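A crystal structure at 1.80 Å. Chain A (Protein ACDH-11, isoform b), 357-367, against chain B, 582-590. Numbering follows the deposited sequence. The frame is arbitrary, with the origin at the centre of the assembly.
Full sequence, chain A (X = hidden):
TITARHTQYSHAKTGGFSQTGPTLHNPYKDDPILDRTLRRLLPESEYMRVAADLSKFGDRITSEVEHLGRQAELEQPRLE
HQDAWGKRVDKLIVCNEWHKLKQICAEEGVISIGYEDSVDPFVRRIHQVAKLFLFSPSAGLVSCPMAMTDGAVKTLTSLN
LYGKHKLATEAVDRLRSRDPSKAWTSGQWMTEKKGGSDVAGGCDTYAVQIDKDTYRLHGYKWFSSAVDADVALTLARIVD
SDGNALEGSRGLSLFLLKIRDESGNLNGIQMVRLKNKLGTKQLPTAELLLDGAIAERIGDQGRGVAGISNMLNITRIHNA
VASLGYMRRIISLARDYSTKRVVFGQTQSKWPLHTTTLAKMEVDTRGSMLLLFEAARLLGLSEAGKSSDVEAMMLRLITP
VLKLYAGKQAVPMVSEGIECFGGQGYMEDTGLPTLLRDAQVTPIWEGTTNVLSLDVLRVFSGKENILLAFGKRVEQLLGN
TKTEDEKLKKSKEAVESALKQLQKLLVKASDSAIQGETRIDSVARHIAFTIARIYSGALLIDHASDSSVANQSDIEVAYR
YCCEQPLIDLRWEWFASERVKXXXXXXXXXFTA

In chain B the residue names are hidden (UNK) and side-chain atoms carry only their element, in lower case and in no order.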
# COMPACT_ATOMS: atom_id res chain seq x y z
N THR A 357 25.19 16.77 26.98
CA THR A 357 24.52 16.98 25.67
C THR A 357 23.10 17.44 25.93
O THR A 357 22.63 18.38 25.31
CB THR A 357 24.58 15.66 24.85
OG1 THR A 357 25.94 15.25 24.77
CG2 THR A 357 23.98 15.81 23.50
N LEU A 358 22.38 16.75 26.80
CA LEU A 358 21.01 17.13 27.10
C LEU A 358 20.92 18.47 27.83
O LEU A 358 19.97 19.28 27.57
CB LEU A 358 20.29 16.03 27.91
CG LEU A 358 19.89 14.76 27.18
CD1 LEU A 358 19.47 13.72 28.21
CD2 LEU A 358 18.71 15.09 26.25
N ALA A 359 21.88 18.77 28.70
CA ALA A 359 21.78 20.03 29.44
C ALA A 359 21.83 21.22 28.50
O ALA A 359 21.07 22.17 28.66
CB ALA A 359 22.85 20.14 30.53
N LYS A 360 22.66 21.15 27.46
CA LYS A 360 22.74 22.25 26.53
C LYS A 360 21.42 22.43 25.71
O LYS A 360 20.99 23.53 25.40
CB LYS A 360 23.92 22.02 25.63
CG LYS A 360 23.97 22.88 24.41
CD LYS A 360 24.22 24.29 24.89
CE LYS A 360 24.52 25.31 23.77
NZ LYS A 360 24.09 26.68 24.27
N MET A 361 20.80 21.33 25.32
CA MET A 361 19.48 21.33 24.63
C MET A 361 18.43 21.97 25.57
O MET A 361 17.64 22.86 25.15
CB MET A 361 19.07 19.89 24.26
CG MET A 361 20.00 19.20 23.26
SD MET A 361 19.70 17.44 23.18
CE MET A 361 18.05 17.31 22.64
N GLU A 362 18.51 21.64 26.86
CA GLU A 362 17.57 22.21 27.83
C GLU A 362 17.78 23.74 27.99
O GLU A 362 16.79 24.51 27.98
CB GLU A 362 17.67 21.50 29.16
CG GLU A 362 16.74 22.04 30.18
CD GLU A 362 15.29 21.78 29.87
OE1 GLU A 362 14.98 20.77 29.18
OE2 GLU A 362 14.45 22.62 30.27
N VAL A 363 19.02 24.17 28.09
CA VAL A 363 19.36 25.60 28.19
C VAL A 363 18.73 26.35 27.00
O VAL A 363 18.07 27.36 27.20
CB VAL A 363 20.87 25.81 28.23
CG1 VAL A 363 21.24 27.29 28.14
CG2 VAL A 363 21.46 25.29 29.56
N ASP A 364 18.98 25.86 25.78
CA ASP A 364 18.53 26.58 24.59
C ASP A 364 16.97 26.59 24.48
O ASP A 364 16.35 27.57 24.04
CB ASP A 364 19.14 25.96 23.33
CG ASP A 364 20.62 26.27 23.16
OD1 ASP A 364 21.16 27.27 23.74
OD2 ASP A 364 21.21 25.51 22.35
N THR A 365 16.34 25.50 24.89
CA THR A 365 14.93 25.37 24.90
C THR A 365 14.31 26.31 25.85
O THR A 365 13.28 26.96 25.53
CB THR A 365 14.51 23.91 25.18
OG1 THR A 365 15.05 23.10 24.11
CG2 THR A 365 13.08 23.80 25.15
N ARG A 366 14.86 26.38 27.07
CA ARG A 366 14.28 27.24 28.04
C ARG A 366 14.26 28.71 27.60
O ARG A 366 13.28 29.44 27.81
CB ARG A 366 14.95 27.09 29.41
CG ARG A 366 14.71 25.74 30.08
CD ARG A 366 15.26 25.77 31.45
NE ARG A 366 15.16 24.51 32.15
CZ ARG A 366 15.27 24.43 33.48
NH1 ARG A 366 15.42 25.51 34.25
NH2 ARG A 366 15.25 23.23 34.02
N GLY A 367 15.36 29.16 27.08
CA GLY A 367 15.45 30.50 26.49
C GLY A 367 14.31 30.85 25.57
O GLY A 367 13.65 31.90 25.69
N UNK B 582 25.14 19.92 38.43
CA UNK B 582 24.36 21.01 37.85
C UNK B 582 23.72 20.57 36.58
O UNK B 582 22.62 20.94 36.35
c UNK B 582 25.23 22.25 37.61
N UNK B 583 24.43 19.83 35.74
CA UNK B 583 23.84 19.27 34.50
C UNK B 583 22.63 18.43 34.88
O UNK B 583 21.61 18.54 34.24
o UNK B 583 26.01 20.44 33.03
o UNK B 583 27.12 18.56 32.93
c UNK B 583 26.03 19.21 33.14
c UNK B 583 24.80 18.43 33.64
N UNK B 584 22.74 17.56 35.86
CA UNK B 584 21.60 16.66 36.20
C UNK B 584 20.38 17.44 36.72
O UNK B 584 19.23 17.14 36.40
c UNK B 584 25.42 12.07 37.82
n UNK B 584 25.50 12.20 39.12
n UNK B 584 24.59 12.83 37.13
c UNK B 584 22.05 15.62 37.22
n UNK B 584 26.19 11.20 37.20
c UNK B 584 23.11 14.68 36.63
c UNK B 584 23.72 13.81 37.72
N UNK B 585 20.63 18.48 37.51
CA UNK B 585 19.60 19.27 38.03
C UNK B 585 18.88 20.06 36.94
O UNK B 585 17.65 20.19 36.99
c UNK B 585 20.19 20.25 39.06
o UNK B 585 20.31 22.02 41.16
o UNK B 585 21.54 20.44 42.22
c UNK B 585 20.72 20.82 41.36
c UNK B 585 20.22 19.73 40.45
N UNK B 586 19.61 20.52 35.93
CA UNK B 586 18.98 21.14 34.76
C UNK B 586 18.12 20.14 33.96
O UNK B 586 16.99 20.42 33.54
c UNK B 586 19.63 22.14 32.51
c UNK B 586 21.83 23.52 33.66
c UNK B 586 20.63 23.04 34.50
c UNK B 586 20.07 21.78 33.90
N UNK B 587 18.70 19.00 33.65
CA UNK B 587 18.06 18.03 32.81
C UNK B 587 16.80 17.42 33.49
O UNK B 587 15.83 17.17 32.80
c UNK B 587 18.36 15.78 31.70
c UNK B 587 19.07 16.92 32.41
c UNK B 587 20.14 17.51 31.50
N UNK B 588 16.88 17.08 34.73
CA UNK B 588 15.83 16.31 35.46
C UNK B 588 14.83 17.12 36.29
O UNK B 588 14.08 16.58 37.13
c UNK B 588 17.06 14.15 35.32
c UNK B 588 16.72 12.39 33.75
c UNK B 588 18.44 14.06 35.08
c UNK B 588 18.95 13.15 34.23
c UNK B 588 18.09 12.31 33.54
c UNK B 588 16.22 13.32 34.64
c UNK B 588 16.48 15.17 36.24
N UNK B 589 14.80 18.42 36.02
CA UNK B 589 13.94 19.37 36.71
C UNK B 589 12.45 18.96 36.44
O UNK B 589 12.06 18.80 35.26
c UNK B 589 13.55 21.93 36.93
c UNK B 589 14.22 20.78 36.13
o UNK B 589 13.04 21.73 38.03
o UNK B 589 13.56 23.06 36.41
N UNK B 590 11.70 18.75 37.53
CA UNK B 590 10.30 18.24 37.49
C UNK B 590 10.11 16.82 36.87
O UNK B 590 9.01 16.46 36.47
n UNK B 590 8.89 20.19 38.77
o UNK B 590 8.69 21.48 37.04
c UNK B 590 8.97 20.40 37.54
c UNK B 590 9.38 19.22 36.71
O HOH W 1 14.40 18.55 30.62

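Position 582 carries a single side-chain carbon, out of reach of the chain A stretch; one carbon means alanine, B:Ala582. Position 583 has two carbons, the second bearing two oxygens, one of which lies 4.0 Å from A:Ala359 CB. That short carboxylate is aspartate, B:Asp583.

At position 584 three carbons lead to a nitrogen and then to a carbon with two more nitrogens, and the CA-to-CB bond points away from the partner helix. The guanidinium identifies arginine, B:Arg584. The CA-to-CB bond of 585 also points away. Its three carbons end in two oxygens, one carbon more than at 583, so it is glutamate, B:Glu585.

Position 586 has four carbons, forked at the first, with one arm two carbons long and the other a single methyl. The methyl carbon sits 3.7 Å from A:Glu362 CG and 4.3 Å from A:Ala359 CB, while the end carbon of the long arm reaches to 4.5 Å from A:Val363 CG2. The fork thus spreads over three residues of one helical face. This is isoleucine, and B:Ile586 has the largest covered area of the hidden residues.

Position 587 shows one carbon carrying two others. One of these methyl carbons approaches A:Ala359 N at 3.5 Å and packs 3.9 Å from both A:Ala359 CB and A:Leu358 CB. The residue is valine, B:Val587. Here the CA atoms of A:Ala359 and B:Val587 come within 5.4 Å, a spacing that the small alanine side chain suits.

Position 588 has one carbon and then a six-carbon ring, with no oxygen, and the ring makes no contact with this stretch: phenylalanine. B:Phe588 leaves helical geometry. Position 589 has two carbons and a terminal pair of oxygens; its CA-to-CB bond points toward the chain A stretch, and one oxygen meets A:Arg366 NH2 at 2.9 Å. It is again aspartate, and B:Asp589 OD2 makes a salt bridge whose hydrogen bond is weak, bent to 124°. Position 590 ends its two carbons in one oxygen and one nitrogen, hence asparagine; B:Asn590 does not reach this stretch of chain A.

The contact combines a compact apolar patch with a charged edge. The helix axes cross at 51° and approach to 8.7 Å, and B:Ile586 and B:Val587 pack along A:Leu358, A:Ala359 and A:Val363. A:Arg366 NE binds A:Glu362 OE2 at 2.8 Å, tethering the guanidinium whose NH2 meets B:Asp589. A water donates to A:Glu362 OE1 at 2.7 Å and to B:Val587 O at 2.9 Å. The rule: alanine at the close approach, branched side chains around it, and an intrahelical salt bridge extended across the interface.

Chain B, residues 582-590: ADREIVFDN
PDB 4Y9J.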